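Local coordinates for EmrA (Aquifex aeolicus, PDB 4TKO), which is the periplasmic adaptor of a major facilitator superfamily multidrug efflux pump and probably helps to export xenobiotics across the cell envelope, at residues A[18-30]-A[215-227]. Numbering follows the deposited sequence.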
# COMPACT_ATOMS: atom_id res chain seq x y z
N ASP A 18 31.13 -7.22 28.97
CA ASP A 18 31.70 -6.32 27.97
C ASP A 18 30.61 -5.62 27.17
O ASP A 18 30.49 -4.40 27.20
CB ASP A 18 32.64 -7.09 27.04
CG ASP A 18 34.09 -6.97 27.45
OD1 ASP A 18 34.46 -5.94 28.05
OD2 ASP A 18 34.87 -7.90 27.16
N GLU A 19 29.82 -6.40 26.44
CA GLU A 19 28.80 -5.84 25.55
C GLU A 19 27.37 -6.11 26.01
O GLU A 19 26.86 -7.21 25.86
CB GLU A 19 28.98 -6.38 24.14
CG GLU A 19 30.28 -5.96 23.47
CD GLU A 19 30.42 -4.46 23.39
OE1 GLU A 19 29.39 -3.76 23.30
OE2 GLU A 19 31.57 -3.97 23.41
N LEU A 20 26.73 -5.08 26.55
CA LEU A 20 25.30 -5.14 26.83
C LEU A 20 24.55 -4.18 25.91
O LEU A 20 25.16 -3.32 25.28
CB LEU A 20 25.01 -4.82 28.30
CG LEU A 20 25.44 -3.47 28.87
CD1 LEU A 20 24.57 -2.34 28.35
CD2 LEU A 20 25.40 -3.52 30.39
N SER A 21 23.24 -4.34 25.83
CA SER A 21 22.41 -3.54 24.94
C SER A 21 21.24 -2.95 25.66
O SER A 21 20.63 -3.60 26.49
CB SER A 21 21.92 -4.37 23.76
OG SER A 21 23.04 -4.96 23.16
N TYR A 22 20.93 -1.70 25.33
CA TYR A 22 19.82 -1.01 25.96
C TYR A 22 18.58 -1.24 25.10
O TYR A 22 18.67 -1.16 23.89
CB TYR A 22 20.16 0.48 26.15
CG TYR A 22 21.34 0.72 27.09
CD1 TYR A 22 21.20 0.56 28.46
CD2 TYR A 22 22.58 1.10 26.60
CE1 TYR A 22 22.27 0.75 29.32
CE2 TYR A 22 23.65 1.32 27.45
CZ TYR A 22 23.49 1.13 28.80
OH TYR A 22 24.56 1.33 29.66
N LEU A 23 17.45 -1.56 25.73
CA LEU A 23 16.20 -1.75 25.01
C LEU A 23 15.23 -0.61 25.27
O LEU A 23 15.16 -0.08 26.37
CB LEU A 23 15.51 -3.06 25.38
CG LEU A 23 16.44 -4.26 25.34
CD1 LEU A 23 15.67 -5.51 25.71
CD2 LEU A 23 17.06 -4.35 23.97
N SER A 24 14.46 -0.27 24.25
CA SER A 24 13.54 0.83 24.37
C SER A 24 12.24 0.50 23.62
O SER A 24 12.20 -0.41 22.81
CB SER A 24 14.19 2.10 23.83
OG SER A 24 14.25 2.04 22.42
N PHE A 25 11.17 1.24 23.91
CA PHE A 25 9.96 1.20 23.09
C PHE A 25 10.15 2.11 21.88
O PHE A 25 10.85 3.13 21.98
CB PHE A 25 8.73 1.64 23.90
CG PHE A 25 8.40 0.74 25.08
CD1 PHE A 25 9.03 0.91 26.30
CD2 PHE A 25 7.42 -0.25 24.97
CE1 PHE A 25 8.73 0.08 27.38
CE2 PHE A 25 7.11 -1.07 26.04
CZ PHE A 25 7.76 -0.90 27.25
N ARG A 26 9.54 1.76 20.75
CA ARG A 26 9.65 2.60 19.55
C ARG A 26 8.59 3.69 19.57
O ARG A 26 8.59 4.60 18.75
CB ARG A 26 9.54 1.76 18.28
CG ARG A 26 10.53 0.57 18.24
CD ARG A 26 10.43 -0.21 16.94
NE ARG A 26 10.44 0.68 15.78
CZ ARG A 26 9.59 0.59 14.76
NH1 ARG A 26 8.66 -0.36 14.74
NH2 ARG A 26 9.67 1.45 13.75
N VAL A 27 7.71 3.62 20.55
CA VAL A 27 6.74 4.68 20.80
C VAL A 27 6.77 5.08 22.28
O VAL A 27 7.29 4.34 23.13
CB VAL A 27 5.29 4.25 20.41
CG1 VAL A 27 5.19 3.96 18.94
CG2 VAL A 27 4.86 3.05 21.21
N SER A 28 6.20 6.23 22.59
CA SER A 28 6.08 6.65 23.97
C SER A 28 4.76 6.16 24.56
O SER A 28 3.85 5.77 23.84
CB SER A 28 6.20 8.17 24.09
OG SER A 28 5.09 8.80 23.48
N GLY A 29 4.66 6.19 25.89
CA GLY A 29 3.45 5.75 26.54
C GLY A 29 3.66 5.49 28.01
O GLY A 29 4.74 5.73 28.52
N LYS A 30 2.61 5.01 28.67
CA LYS A 30 2.63 4.72 30.11
C LYS A 30 2.85 3.24 30.33
O LYS A 30 2.07 2.41 29.84
CB LYS A 30 1.31 5.15 30.78
CG LYS A 30 1.31 5.00 32.29
CD LYS A 30 -0.00 5.36 32.95
CE LYS A 30 0.21 6.25 34.17
NZ LYS A 30 0.22 7.70 33.76
N GLN A 215 1.18 -0.42 13.65
CA GLN A 215 2.56 -0.65 14.07
C GLN A 215 2.77 -0.07 15.44
O GLN A 215 3.29 -0.73 16.33
CB GLN A 215 3.56 -0.06 13.09
CG GLN A 215 4.29 -1.13 12.29
CD GLN A 215 4.95 -2.17 13.17
OE1 GLN A 215 5.56 -1.83 14.18
NE2 GLN A 215 4.82 -3.44 12.80
N LYS A 216 2.33 1.17 15.63
CA LYS A 216 2.49 1.84 16.91
C LYS A 216 1.85 0.98 18.01
O LYS A 216 2.39 0.85 19.10
CB LYS A 216 1.88 3.24 16.87
CG LYS A 216 2.48 4.13 15.79
CD LYS A 216 2.02 5.58 15.89
CE LYS A 216 2.55 6.37 14.70
NZ LYS A 216 1.73 7.58 14.35
N ILE A 217 0.71 0.37 17.70
CA ILE A 217 0.01 -0.46 18.65
C ILE A 217 0.85 -1.70 18.98
O ILE A 217 1.00 -2.07 20.14
CB ILE A 217 -1.37 -0.89 18.12
CG1 ILE A 217 -2.30 0.32 18.06
CG2 ILE A 217 -2.00 -1.96 19.01
CD1 ILE A 217 -3.50 0.11 17.18
N LYS A 218 1.40 -2.33 17.96
CA LYS A 218 2.25 -3.49 18.14
C LYS A 218 3.54 -3.12 18.90
O LYS A 218 4.08 -3.93 19.67
CB LYS A 218 2.57 -4.13 16.78
CG LYS A 218 3.52 -5.30 16.82
CD LYS A 218 3.65 -5.97 15.46
CE LYS A 218 4.97 -6.72 15.34
NZ LYS A 218 6.15 -5.82 15.46
N ASP A 219 4.02 -1.90 18.71
CA ASP A 219 5.25 -1.45 19.36
C ASP A 219 5.07 -1.14 20.85
O ASP A 219 6.04 -0.74 21.53
CB ASP A 219 5.82 -0.22 18.66
CG ASP A 219 6.46 -0.55 17.33
OD1 ASP A 219 7.03 -1.67 17.19
OD2 ASP A 219 6.39 0.33 16.42
N THR A 220 3.85 -1.29 21.35
CA THR A 220 3.61 -1.01 22.76
C THR A 220 4.05 -2.20 23.60
O THR A 220 4.16 -2.09 24.82
CB THR A 220 2.15 -0.67 23.06
OG1 THR A 220 1.30 -1.72 22.59
CG2 THR A 220 1.75 0.64 22.39
N VAL A 221 4.34 -3.32 22.95
CA VAL A 221 4.95 -4.41 23.69
C VAL A 221 6.43 -4.51 23.38
O VAL A 221 6.84 -4.78 22.26
CB VAL A 221 4.28 -5.77 23.39
CG1 VAL A 221 4.97 -6.85 24.22
CG2 VAL A 221 2.80 -5.72 23.74
N LEU A 222 7.24 -4.29 24.40
CA LEU A 222 8.68 -4.44 24.31
C LEU A 222 9.13 -5.90 24.28
O LEU A 222 9.11 -6.57 25.31
CB LEU A 222 9.33 -3.71 25.49
CG LEU A 222 10.84 -3.76 25.57
CD1 LEU A 222 11.46 -3.35 24.23
CD2 LEU A 222 11.32 -2.86 26.67
N ILE A 223 9.56 -6.40 23.13
CA ILE A 223 10.00 -7.79 23.07
C ILE A 223 11.51 -7.86 22.93
O ILE A 223 12.12 -6.91 22.45
CB ILE A 223 9.34 -8.59 21.92
CG1 ILE A 223 9.95 -8.24 20.58
CG2 ILE A 223 7.84 -8.36 21.90
CD1 ILE A 223 9.41 -9.08 19.45
N ALA A 224 12.10 -8.97 23.36
CA ALA A 224 13.55 -9.11 23.40
C ALA A 224 14.13 -9.45 22.03
O ALA A 224 13.68 -10.38 21.37
CB ALA A 224 13.96 -10.17 24.41
N PRO A 225 15.15 -8.67 21.60
CA PRO A 225 15.80 -8.76 20.29
C PRO A 225 16.76 -9.94 20.16
O PRO A 225 17.10 -10.35 19.05
CB PRO A 225 16.56 -7.45 20.18
CG PRO A 225 16.89 -7.10 21.62
CD PRO A 225 15.70 -7.58 22.42
N PHE A 226 17.20 -10.47 21.30
CA PHE A 226 18.07 -11.63 21.28
C PHE A 226 17.96 -12.35 22.62
O PHE A 226 17.34 -11.82 23.56
CB PHE A 226 19.52 -11.21 20.96
CG PHE A 226 20.08 -10.16 21.87
CD1 PHE A 226 20.60 -10.51 23.12
CD2 PHE A 226 20.12 -8.83 21.48
CE1 PHE A 226 21.14 -9.55 23.98
CE2 PHE A 226 20.65 -7.85 22.33
CZ PHE A 226 21.16 -8.21 23.57
N ASP A 227 18.51 -13.56 22.72
CA ASP A 227 18.60 -14.27 24.00
C ASP A 227 19.59 -13.55 24.89
O ASP A 227 20.63 -13.11 24.41
CB ASP A 227 19.05 -15.73 23.80
CG ASP A 227 18.18 -16.48 22.80
OD1 ASP A 227 17.01 -16.76 23.13
OD2 ASP A 227 18.68 -16.82 21.70
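F25 and L222 touch where 18-30 and 215-227 run antiparallel, their CA atoms 5.9 Å apart; the chains diverge to 8.0 Å between the CA atoms of L23 and A224. Past F25 the chain bends at R26, and V27 leads on toward strand 29-34, while a type I turn, K218 to V221, leads from helix 202-218 into strand 221-223. L222 crosses F25 at about a right angle, its CB over one ring face in a CH-pi contact, 3.9 Å from the centroid. The carbonyl O of D219 lies at the ring edge, where the slightly positive C-H rim suits it. A49 and L51 also touch this flat, apolar ring. The contact lies in the lipoyl-like barrel-sandwich hybrid of membrane fusion proteins, where the chain returns from the helical hairpin. L23 CD2 reaches P225 CG at 3.6 Å, branched leucine against rigid proline. V27 CG1 packs across K216 CB at 4.0 Å. R26 bends at chi3 (48°), bringing NH1 2.9 Å from D219 OD2; the planes stand 81° apart and OD2 lies well out of the guanidinium plane, so no N-H points at it and the salt bridge rests on charge. F226 turns its ring edge to small S21.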